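Long-range contact in DUF1116 domain-containing protein (Enterococcus faecalis, PDB 3CLQ), which is of unknown function but is probably related to the AllG subunit of oxamate carbamoyltransferase: residues Gln23-Ala34 with Asn112-Tyr123. Numbering follows the deposited sequence.
Sequences QSKPILVGFDKA and NMYVHIIKNETY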
# COMPACT_ATOMS: atom_id res chain seq x y z
N GLN B 23 21.56 -0.26 -10.75
CA GLN B 23 20.98 0.27 -11.99
C GLN B 23 20.18 -0.72 -12.83
O GLN B 23 19.56 -0.32 -13.81
CB GLN B 23 22.07 0.89 -12.84
CG GLN B 23 22.76 2.00 -12.13
CD GLN B 23 23.77 2.70 -13.00
OE1 GLN B 23 24.19 3.81 -12.69
NE2 GLN B 23 24.18 2.06 -14.09
N SER B 24 20.22 -2.01 -12.50
CA SER B 24 19.33 -2.95 -13.15
C SER B 24 17.91 -2.46 -13.03
O SER B 24 17.56 -1.83 -12.03
CB SER B 24 19.41 -4.31 -12.52
OG SER B 24 20.65 -4.89 -12.84
N LYS B 25 17.10 -2.76 -14.03
CA LYS B 25 15.72 -2.36 -14.01
C LYS B 25 14.88 -3.50 -14.53
O LYS B 25 14.56 -3.56 -15.71
CB LYS B 25 15.54 -1.10 -14.85
CG LYS B 25 14.71 -0.03 -14.18
CD LYS B 25 15.21 1.39 -14.49
CE LYS B 25 14.66 1.93 -15.79
NZ LYS B 25 13.17 1.79 -15.92
N PRO B 26 14.52 -4.42 -13.64
CA PRO B 26 13.72 -5.61 -13.91
C PRO B 26 12.31 -5.27 -14.37
O PRO B 26 11.55 -4.61 -13.63
CB PRO B 26 13.63 -6.30 -12.56
CG PRO B 26 14.71 -5.68 -11.74
CD PRO B 26 14.88 -4.30 -12.22
N ILE B 27 11.95 -5.70 -15.58
CA ILE B 27 10.62 -5.49 -16.15
C ILE B 27 9.85 -6.79 -16.30
O ILE B 27 10.33 -7.76 -16.89
CB ILE B 27 10.70 -4.80 -17.54
CG1 ILE B 27 11.57 -3.54 -17.47
CG2 ILE B 27 9.28 -4.48 -18.07
CD1 ILE B 27 11.07 -2.47 -16.50
N LEU B 28 8.64 -6.83 -15.74
CA LEU B 28 7.84 -8.02 -15.90
C LEU B 28 7.28 -7.94 -17.29
O LEU B 28 6.49 -7.02 -17.58
CB LEU B 28 6.70 -8.04 -14.89
CG LEU B 28 5.70 -9.16 -15.15
CD1 LEU B 28 6.39 -10.53 -15.23
CD2 LEU B 28 4.68 -9.16 -14.06
N VAL B 29 7.70 -8.87 -18.15
CA VAL B 29 7.27 -8.82 -19.55
C VAL B 29 6.29 -9.91 -19.99
O VAL B 29 5.58 -9.74 -20.97
CB VAL B 29 8.44 -8.71 -20.57
CG1 VAL B 29 9.29 -7.48 -20.29
CG2 VAL B 29 9.30 -10.01 -20.61
N GLY B 30 6.24 -11.01 -19.26
CA GLY B 30 5.36 -12.09 -19.69
C GLY B 30 5.19 -13.19 -18.67
O GLY B 30 5.73 -13.11 -17.56
N PHE B 31 4.42 -14.21 -19.07
CA PHE B 31 4.22 -15.43 -18.31
C PHE B 31 4.16 -16.56 -19.30
O PHE B 31 3.66 -16.38 -20.41
CB PHE B 31 2.89 -15.40 -17.58
CG PHE B 31 2.81 -14.36 -16.50
CD1 PHE B 31 3.16 -14.66 -15.19
CD2 PHE B 31 2.37 -13.07 -16.78
CE1 PHE B 31 3.07 -13.70 -14.20
CE2 PHE B 31 2.28 -12.12 -15.79
CZ PHE B 31 2.62 -12.42 -14.51
N ASP B 32 4.63 -17.74 -18.90
CA ASP B 32 4.61 -18.90 -19.79
C ASP B 32 5.08 -20.17 -19.05
O ASP B 32 5.70 -20.10 -17.98
CB ASP B 32 5.44 -18.65 -21.05
CG ASP B 32 4.88 -19.37 -22.30
OD1 ASP B 32 3.86 -20.10 -22.18
OD2 ASP B 32 5.46 -19.20 -23.40
N LYS B 33 4.75 -21.33 -19.60
CA LYS B 33 5.17 -22.58 -19.02
C LYS B 33 6.68 -22.55 -18.91
O LYS B 33 7.37 -22.11 -19.82
CB LYS B 33 4.72 -23.75 -19.90
CG LYS B 33 3.22 -23.81 -20.16
CD LYS B 33 2.83 -25.14 -20.76
CE LYS B 33 1.42 -25.53 -20.34
NZ LYS B 33 1.15 -26.92 -20.78
N ALA B 34 7.20 -23.03 -17.80
CA ALA B 34 8.64 -23.16 -17.64
C ALA B 34 9.30 -23.72 -18.90
O ALA B 34 10.19 -23.11 -19.47
CB ALA B 34 8.94 -24.05 -16.48
N ASN B 112 5.62 -27.74 -16.68
CA ASN B 112 4.27 -27.20 -16.96
C ASN B 112 3.69 -26.18 -15.97
O ASN B 112 2.53 -25.77 -16.10
CB ASN B 112 3.29 -28.32 -17.23
CG ASN B 112 3.61 -29.04 -18.50
OD1 ASN B 112 3.51 -28.48 -19.58
ND2 ASN B 112 4.05 -30.29 -18.38
N MSE B 113 4.48 -25.78 -14.98
CA MSE B 113 4.09 -24.65 -14.17
C MSE B 113 4.34 -23.38 -14.94
O MSE B 113 5.26 -23.33 -15.76
CB MSE B 113 4.85 -24.64 -12.86
CG MSE B 113 4.40 -25.74 -11.95
SE MSE B 113 5.57 -25.96 -10.42
CE MSE B 113 5.57 -27.91 -10.41
N TYR B 114 3.52 -22.36 -14.71
CA TYR B 114 3.74 -21.06 -15.32
C TYR B 114 4.74 -20.28 -14.49
O TYR B 114 4.73 -20.40 -13.26
CB TYR B 114 2.43 -20.31 -15.46
CG TYR B 114 1.79 -20.59 -16.77
CD1 TYR B 114 1.09 -21.78 -16.98
CD2 TYR B 114 1.92 -19.70 -17.82
CE1 TYR B 114 0.52 -22.07 -18.24
CE2 TYR B 114 1.35 -19.96 -19.06
CZ TYR B 114 0.66 -21.15 -19.26
OH TYR B 114 0.11 -21.42 -20.48
N VAL B 115 5.60 -19.52 -15.16
CA VAL B 115 6.57 -18.65 -14.48
C VAL B 115 6.45 -17.19 -14.96
O VAL B 115 6.03 -16.97 -16.09
CB VAL B 115 8.03 -19.14 -14.68
CG1 VAL B 115 8.29 -20.40 -13.87
CG2 VAL B 115 8.36 -19.39 -16.16
N HIS B 116 6.80 -16.22 -14.10
CA HIS B 116 7.00 -14.81 -14.50
C HIS B 116 8.19 -14.74 -15.45
O HIS B 116 9.21 -15.36 -15.19
CB HIS B 116 7.41 -13.91 -13.33
CG HIS B 116 6.45 -13.91 -12.18
ND1 HIS B 116 6.16 -15.03 -11.44
CD2 HIS B 116 5.78 -12.89 -11.60
CE1 HIS B 116 5.31 -14.72 -10.48
NE2 HIS B 116 5.06 -13.42 -10.55
N ILE B 117 8.09 -13.97 -16.51
CA ILE B 117 9.28 -13.73 -17.30
C ILE B 117 9.69 -12.28 -17.08
O ILE B 117 8.96 -11.37 -17.48
CB ILE B 117 9.03 -13.92 -18.77
CG1 ILE B 117 8.25 -15.20 -19.00
CG2 ILE B 117 10.34 -13.97 -19.50
CD1 ILE B 117 7.33 -15.12 -20.21
N ILE B 118 10.84 -12.09 -16.45
CA ILE B 118 11.30 -10.79 -16.00
C ILE B 118 12.61 -10.47 -16.69
O ILE B 118 13.54 -11.25 -16.63
CB ILE B 118 11.52 -10.80 -14.46
CG1 ILE B 118 10.20 -10.96 -13.72
CG2 ILE B 118 12.18 -9.52 -13.99
CD1 ILE B 118 10.40 -11.31 -12.28
N LYS B 119 12.70 -9.33 -17.34
CA LYS B 119 13.84 -9.07 -18.21
C LYS B 119 14.50 -7.80 -17.74
O LYS B 119 13.81 -6.85 -17.43
CB LYS B 119 13.37 -8.92 -19.65
CG LYS B 119 14.45 -8.92 -20.70
CD LYS B 119 13.81 -9.00 -22.09
CE LYS B 119 14.32 -7.89 -23.05
NZ LYS B 119 13.79 -6.52 -22.65
N ASN B 120 15.82 -7.78 -17.68
CA ASN B 120 16.51 -6.58 -17.25
C ASN B 120 16.57 -5.50 -18.34
O ASN B 120 17.26 -5.66 -19.35
CB ASN B 120 17.92 -6.94 -16.80
CG ASN B 120 18.54 -5.86 -15.94
OD1 ASN B 120 18.17 -4.68 -16.02
ND2 ASN B 120 19.51 -6.26 -15.11
N GLU B 121 15.88 -4.39 -18.12
CA GLU B 121 15.84 -3.31 -19.11
C GLU B 121 17.22 -2.68 -19.32
O GLU B 121 17.52 -2.13 -20.39
CB GLU B 121 14.83 -2.22 -18.73
CG GLU B 121 14.58 -1.17 -19.81
CD GLU B 121 13.67 -0.01 -19.34
OE1 GLU B 121 14.17 1.00 -18.77
OE2 GLU B 121 12.44 -0.08 -19.57
N THR B 122 18.08 -2.76 -18.31
CA THR B 122 19.37 -2.12 -18.43
C THR B 122 20.40 -3.07 -19.04
O THR B 122 21.17 -2.68 -19.92
CB THR B 122 19.87 -1.62 -17.06
OG1 THR B 122 18.85 -0.84 -16.45
CG2 THR B 122 21.12 -0.77 -17.20
N TYR B 123 20.40 -4.32 -18.58
CA TYR B 123 21.52 -5.23 -18.82
C TYR B 123 21.09 -6.45 -19.66
O TYR B 123 21.91 -7.27 -20.10
CB TYR B 123 22.19 -5.63 -17.48
CG TYR B 123 22.90 -4.44 -16.86
CD1 TYR B 123 23.98 -3.86 -17.53
CD2 TYR B 123 22.48 -3.86 -15.64
CE1 TYR B 123 24.65 -2.74 -17.02
CE2 TYR B 123 23.14 -2.73 -15.11
CZ TYR B 123 24.24 -2.17 -15.83
OH TYR B 123 24.97 -1.06 -15.41
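Asn120 meets Ser24 and Lys25 with both ends of its amide, where strands 26-33 and 114-120 begin and end side by side as antiparallel neighbours. With CG anti to the backbone N (chi1 -161°), the amide turns back across the strand gap. Asn120 ND2 gives a hydrogen bond to Ser24 OG at 2.9 Å, nearly in the amide plane, and Asn120 OD1 takes Lys25 N at 3.0 Å. Thr122 N reaches that same OD1 from the opposite face, making an Asx turn, while Thr122 OG1 donates to Gln23 O at 2.8 Å. Lys25 and Glu121 run alongside each other, pointing the same way, and form a salt bridge, Lys25 NZ to Glu121 OE1 at 3.1 Å, whose hydrogen bond is weak.

Further along, Pro26, Leu28, Phe31, His116 and Ile118 share one face, where helices 146-168 and 176-183 supply further cover. Phe31 and His116 lie side by side with ring planes 48° apart; CE1 of Phe31 sits over the rim of one imidazole face, 3.8 Å from His116 CD2, and Leu28 CD1 comes to the edge. His116 ND1 hydrogen-bonds to Thr129 O and NE2 to Thr236 OG1, which fixes the ring's rotation. A classic beta bulge interrupts the pairing: Ile117 O accepts from both Val29 N (2.9 Å) and Gly30 N (3.3 Å), and CD1 of Ile117 lies against the Gly30 backbone.

At the far end the Lys33 chain crosses Tyr114, Lys33 CG making an off-centre CH-pi contact 4.2 Å from the ring centroid. Lys33 NZ then hydrogen-bonds to Asn112 OD1 from above its carbonyl plane, while Asn112 ND2 hydrogen-bonds to Glu73 OE1. Beyond the mostly apolar middle, Asn120, its OD1 gripped from both faces, thus ties the strand ends together by side-chain bonds that supplement the backbone pairing.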